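Local coordinates for protein probable Thioesterase (Bartonella henselae, PDB 3HM0) that probably hydrolyses thioesters, such as acyl-CoA substrates, as a hot-dog-fold member of the thioesterase superfamily, at residues Ala105-Arg116 / Met127-Leu138. Sequence-based numbering, arbitrary orientation.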
loop_
_atom_site.group_PDB
_atom_site.type_symbol
_atom_site.label_atom_id
_atom_site.label_comp_id
_atom_site.label_asym_id
_atom_site.label_seq_id
_atom_site.Cartn_x
_atom_site.Cartn_y
_atom_site.Cartn_z
ATOM N N ALA A 105 -13.291 -4.366 -10.488
ATOM C CA ALA A 105 -12.515 -5.575 -10.756
ATOM C C ALA A 105 -12.646 -6.526 -9.589
ATOM O O ALA A 105 -12.677 -6.099 -8.455
ATOM C CB ALA A 105 -11.072 -5.253 -11.023
ATOM N N GLN A 106 -12.745 -7.817 -9.884
ATOM C CA GLN A 106 -12.947 -8.853 -8.873
ATOM C C GLN A 106 -11.629 -9.571 -8.578
ATOM O O GLN A 106 -10.673 -9.492 -9.386
ATOM C CB GLN A 106 -13.967 -9.886 -9.365
ATOM C CG GLN A 106 -15.253 -9.322 -10.014
ATOM C CD GLN A 106 -16.279 -8.902 -8.983
ATOM O OE1 GLN A 106 -16.229 -9.344 -7.831
ATOM N NE2 GLN A 106 -17.215 -8.040 -9.383
ATOM N N ILE A 107 -11.591 -10.275 -7.438
ATOM C CA ILE A 107 -10.462 -11.127 -7.058
ATOM C C ILE A 107 -10.123 -12.068 -8.187
ATOM O O ILE A 107 -11.001 -12.636 -8.836
ATOM C CB ILE A 107 -10.745 -11.972 -5.783
ATOM C CG1 ILE A 107 -9.471 -12.709 -5.303
ATOM C CG2 ILE A 107 -11.850 -12.984 -6.034
ATOM C CD1 ILE A 107 -8.353 -11.807 -4.769
ATOM N N ASP A 108 -8.833 -12.214 -8.431
ATOM C CA ASP A 108 -8.360 -13.095 -9.493
ATOM C C ASP A 108 -8.616 -12.641 -10.928
ATOM O O ASP A 108 -8.169 -13.318 -11.849
ATOM C CB ASP A 108 -8.875 -14.529 -9.304
ATOM C CG ASP A 108 -7.829 -15.556 -9.652
ATOM O OD1 ASP A 108 -6.636 -15.172 -9.693
ATOM O OD2 ASP A 108 -8.174 -16.746 -9.873
ATOM N N ASN A 109 -9.333 -11.533 -11.136
ATOM C CA ASN A 109 -9.504 -11.018 -12.506
ATOM C C ASN A 109 -8.164 -10.795 -13.148
ATOM O O ASN A 109 -7.197 -10.432 -12.471
ATOM C CB ASN A 109 -10.217 -9.674 -12.554
ATOM C CG ASN A 109 -11.727 -9.787 -12.476
ATOM O OD1 ASN A 109 -12.412 -8.756 -12.488
ATOM N ND2 ASN A 109 -12.262 -11.026 -12.370
ATOM N N LEU A 110 -8.119 -11.014 -14.456
ATOM C CA LEU A 110 -6.967 -10.663 -15.251
ATOM C C LEU A 110 -7.257 -9.339 -15.934
ATOM O O LEU A 110 -8.214 -9.227 -16.715
ATOM C CB LEU A 110 -6.668 -11.744 -16.272
ATOM C CG LEU A 110 -5.378 -11.536 -17.065
ATOM C CD1 LEU A 110 -4.185 -11.151 -16.177
ATOM C CD2 LEU A 110 -5.083 -12.821 -17.855
ATOM N N LEU A 111 -6.444 -8.333 -15.611
ATOM C CA LEU A 111 -6.679 -6.974 -16.094
ATOM C C LEU A 111 -5.812 -6.635 -17.309
ATOM O O LEU A 111 -4.648 -7.037 -17.382
ATOM C CB LEU A 111 -6.463 -5.929 -14.972
ATOM C CG LEU A 111 -7.260 -6.005 -13.655
ATOM C CD1 LEU A 111 -6.869 -4.876 -12.733
ATOM C CD2 LEU A 111 -8.765 -5.992 -13.889
ATOM N N THR A 112 -6.410 -5.911 -18.255
ATOM C CA THR A 112 -5.711 -5.312 -19.386
ATOM C C THR A 112 -5.619 -3.811 -19.122
ATOM O O THR A 112 -6.640 -3.154 -18.857
ATOM C CB THR A 112 -6.477 -5.564 -20.700
ATOM O OG1 THR A 112 -6.733 -6.964 -20.838
ATOM C CG2 THR A 112 -5.711 -5.061 -21.904
ATOM N N ILE A 113 -4.392 -3.292 -19.149
ATOM C CA ILE A 113 -4.131 -1.890 -18.903
ATOM C C ILE A 113 -3.675 -1.242 -20.210
ATOM O O ILE A 113 -2.684 -1.662 -20.796
ATOM C CB ILE A 113 -3.054 -1.686 -17.798
ATOM C CG1 ILE A 113 -3.408 -2.469 -16.527
ATOM C CG2 ILE A 113 -2.873 -0.189 -17.469
ATOM C CD1 ILE A 113 -2.198 -2.803 -15.654
ATOM N N LYS A 114 -4.403 -0.221 -20.659
ATOM C CA LYS A 114 -4.094 0.454 -21.919
ATOM C C LYS A 114 -3.566 1.868 -21.698
ATOM O O LYS A 114 -4.182 2.681 -21.017
ATOM C CB LYS A 114 -5.293 0.434 -22.862
ATOM C CG LYS A 114 -5.692 -0.981 -23.230
ATOM C CD LYS A 114 -7.108 -1.098 -23.743
ATOM C CE LYS A 114 -7.150 -1.078 -25.261
ATOM N NZ LYS A 114 -6.468 -2.285 -25.855
ATOM N N THR A 115 -2.406 2.143 -22.283
ATOM C CA THR A 115 -1.698 3.376 -22.031
ATOM C C THR A 115 -1.156 3.922 -23.343
ATOM O O THR A 115 -0.623 3.168 -24.168
ATOM C CB THR A 115 -0.533 3.133 -21.047
ATOM O OG1 THR A 115 -1.026 2.526 -19.847
ATOM C CG2 THR A 115 0.159 4.414 -20.694
ATOM N N ARG A 116 -1.321 5.223 -23.543
ATOM C CA ARG A 116 -0.610 5.912 -24.599
ATOM C C ARG A 116 -0.396 7.362 -24.189
ATOM O O ARG A 116 -1.154 7.893 -23.379
ATOM C CB ARG A 116 -1.366 5.826 -25.924
ATOM C CG ARG A 116 -2.646 6.646 -25.961
ATOM C CD ARG A 116 -3.195 6.706 -27.363
ATOM N NE ARG A 116 -4.550 7.268 -27.445
ATOM C CZ ARG A 116 -5.198 7.472 -28.593
ATOM N NH1 ARG A 116 -4.624 7.165 -29.753
ATOM N NH2 ARG A 116 -6.422 7.979 -28.589
ATOM N N MET A 127 -1.230 11.520 -20.514
ATOM C CA MET A 127 -1.566 10.141 -20.821
ATOM C C MET A 127 -3.052 9.807 -20.658
ATOM O O MET A 127 -3.748 10.352 -19.777
ATOM C CB MET A 127 -0.689 9.183 -20.001
ATOM C CG MET A 127 0.596 8.772 -20.695
ATOM S SD MET A 127 1.754 7.978 -19.555
ATOM C CE MET A 127 2.781 6.996 -20.635
ATOM N N GLU A 128 -3.531 8.916 -21.520
ATOM C CA GLU A 128 -4.880 8.383 -21.415
ATOM C C GLU A 128 -4.744 6.913 -21.104
ATOM O O GLU A 128 -4.219 6.150 -21.922
ATOM C CB GLU A 128 -5.652 8.534 -22.729
ATOM C CG GLU A 128 -6.285 9.901 -22.965
ATOM C CD GLU A 128 -6.866 10.054 -24.392
ATOM O OE1 GLU A 128 -7.077 9.022 -25.095
ATOM O OE2 GLU A 128 -7.111 11.219 -24.798
ATOM N N GLN A 129 -5.239 6.504 -19.935
ATOM C CA GLN A 129 -5.115 5.108 -19.514
ATOM C C GLN A 129 -6.466 4.482 -19.307
ATOM O O GLN A 129 -7.387 5.165 -18.888
ATOM C CB GLN A 129 -4.257 4.996 -18.258
ATOM C CG GLN A 129 -2.873 5.575 -18.422
ATOM C CD GLN A 129 -1.935 5.127 -17.338
ATOM O OE1 GLN A 129 -1.744 5.843 -16.345
ATOM N NE2 GLN A 129 -1.342 3.931 -17.506
ATOM N N TYR A 130 -6.571 3.186 -19.601
ATOM C CA TYR A 130 -7.802 2.424 -19.441
ATOM C C TYR A 130 -7.554 1.075 -18.747
ATOM O O TYR A 130 -6.506 0.440 -18.933
ATOM C CB TYR A 130 -8.489 2.202 -20.807
ATOM C CG TYR A 130 -8.853 3.487 -21.539
ATOM C CD1 TYR A 130 -10.044 4.157 -21.267
ATOM C CD2 TYR A 130 -7.993 4.042 -22.486
ATOM C CE1 TYR A 130 -10.367 5.348 -21.917
ATOM C CE2 TYR A 130 -8.306 5.233 -23.145
ATOM C CZ TYR A 130 -9.498 5.881 -22.859
ATOM O OH TYR A 130 -9.809 7.066 -23.511
ATOM N N ILE A 131 -8.525 0.635 -17.949
ATOM C CA ILE A 131 -8.454 -0.680 -17.344
ATOM C C ILE A 131 -9.685 -1.495 -17.696
ATOM O O ILE A 131 -10.801 -1.134 -17.341
ATOM C CB ILE A 131 -8.203 -0.630 -15.810
ATOM C CG1 ILE A 131 -6.808 -0.046 -15.526
ATOM C CG2 ILE A 131 -8.328 -2.038 -15.202
ATOM C CD1 ILE A 131 -6.506 0.228 -14.098
ATOM N N LEU A 132 -9.465 -2.599 -18.407
ATOM C CA LEU A 132 -10.552 -3.503 -18.771
ATOM C C LEU A 132 -10.347 -4.877 -18.165
ATOM O O LEU A 132 -9.209 -5.302 -17.904
ATOM C CB LEU A 132 -10.654 -3.676 -20.296
ATOM C CG LEU A 132 -10.815 -2.411 -21.125
ATOM C CD1 LEU A 132 -9.465 -1.824 -21.424
ATOM C CD2 LEU A 132 -11.586 -2.725 -22.417
ATOM N N HIS A 133 -11.466 -5.556 -17.953
ATOM C CA HIS A 133 -11.455 -6.972 -17.756
ATOM C C HIS A 133 -12.128 -7.626 -18.969
ATOM O O HIS A 133 -13.351 -7.565 -19.116
ATOM C CB HIS A 133 -12.163 -7.348 -16.465
ATOM C CG HIS A 133 -12.265 -8.820 -16.270
ATOM N ND1 HIS A 133 -13.457 -9.453 -15.995
ATOM C CD2 HIS A 133 -11.330 -9.798 -16.360
ATOM C CE1 HIS A 133 -13.250 -10.755 -15.900
ATOM N NE2 HIS A 133 -11.967 -10.991 -16.115
ATOM N N GLY A 134 -11.317 -8.249 -19.828
ATOM C CA GLY A 134 -11.772 -8.704 -21.135
ATOM C C GLY A 134 -12.164 -7.511 -21.991
ATOM O O GLY A 134 -11.327 -6.664 -22.320
ATOM N N GLU A 135 -13.449 -7.444 -22.318
ATOM C CA GLU A 135 -14.027 -6.399 -23.147
ATOM C C GLU A 135 -14.843 -5.440 -22.306
ATOM O O GLU A 135 -15.586 -4.598 -22.836
ATOM C CB GLU A 135 -14.983 -7.020 -24.164
ATOM C CG GLU A 135 -14.292 -7.698 -25.325
ATOM C CD GLU A 135 -15.131 -8.832 -25.887
ATOM O OE1 GLU A 135 -15.075 -9.944 -25.298
ATOM O OE2 GLU A 135 -15.841 -8.603 -26.905
ATOM N N SER A 136 -14.733 -5.582 -20.993
ATOM C CA SER A 136 -15.485 -4.741 -20.096
ATOM C C SER A 136 -14.610 -3.621 -19.526
ATOM O O SER A 136 -13.617 -3.870 -18.829
ATOM C CB SER A 136 -16.096 -5.596 -18.996
ATOM O OG SER A 136 -16.802 -4.793 -18.082
ATOM N N MET A 137 -14.984 -2.382 -19.827
ATOM C CA MET A 137 -14.278 -1.215 -19.310
ATOM C C MET A 137 -14.614 -0.998 -17.838
ATOM O O MET A 137 -15.780 -0.922 -17.482
ATOM C CB MET A 137 -14.650 0.016 -20.123
ATOM C CG MET A 137 -13.905 1.252 -19.708
ATOM S SD MET A 137 -12.167 1.074 -20.019
ATOM C CE MET A 137 -12.092 1.436 -21.781
ATOM N N LEU A 138 -13.587 -0.905 -16.994
ATOM C CA LEU A 138 -13.773 -0.750 -15.546
ATOM C C LEU A 138 -13.452 0.666 -15.053
ATOM O O LEU A 138 -14.284 1.313 -14.395
ATOM C CB LEU A 138 -12.981 -1.804 -14.761
ATOM C CG LEU A 138 -13.077 -3.260 -15.244
ATOM C CD1 LEU A 138 -11.933 -4.112 -14.716
ATOM C CD2 LEU A 138 -14.415 -3.902 -14.933
HETATM O O HOH W 1 -9.905 -12.809 -15.846
HETATM O O HOH W 2 -8.378 -8.607 -19.486
#
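Thr112 and Leu132, then Lys114 and Tyr130, form antiparallel hydrogen-bonded pairs that zip strand 110-116 to strand 127-133. Thr112 N reaches Leu132 O at 2.9 Å, and Leu132 N returns a bond to Thr112 O, also at 2.9 Å.

Among the side-chain polar contacts, Gln129 NE2 donates to Thr115 OG1 at 2.7 Å. The Thr115 hydroxyl lies beside its own backbone N (chi1 -55°), alongside the extended Gln129 chain, whose amide also bonds Phe63 O and Arg67; these bonds let a polar residue sit on the buried face. On the other face, Arg116 makes a long salt bridge to Glu128, its guanidinium edge toward OE1, while NH1 bonds Asn34 O.

Where strand 110-116 begins and strand 127-133 ends, the Asn109 amide stacks over the His133 ring, the planes 8° apart, and Asn109 OD1 accepts from Gln106 N across the type II turn. One water joins His133 NE2 to Leu110 N. Gly134 suits the type II' turn through its positive phi.

Apolar branches fill the rest of the buried face: Leu111 CD1 meets Ile131 CG2 at 4.0 Å, and Leu111 CD2 meets Leu138 CD1 at 3.8 Å.

That face packs on helix 58-72 through Phe62 and Phe63, the hairpin of strands 110-120 and 124-133 belonging to the antiparallel sheet that wraps this helix in the hot-dog fold, flanked by strands 37-42 and 136-149.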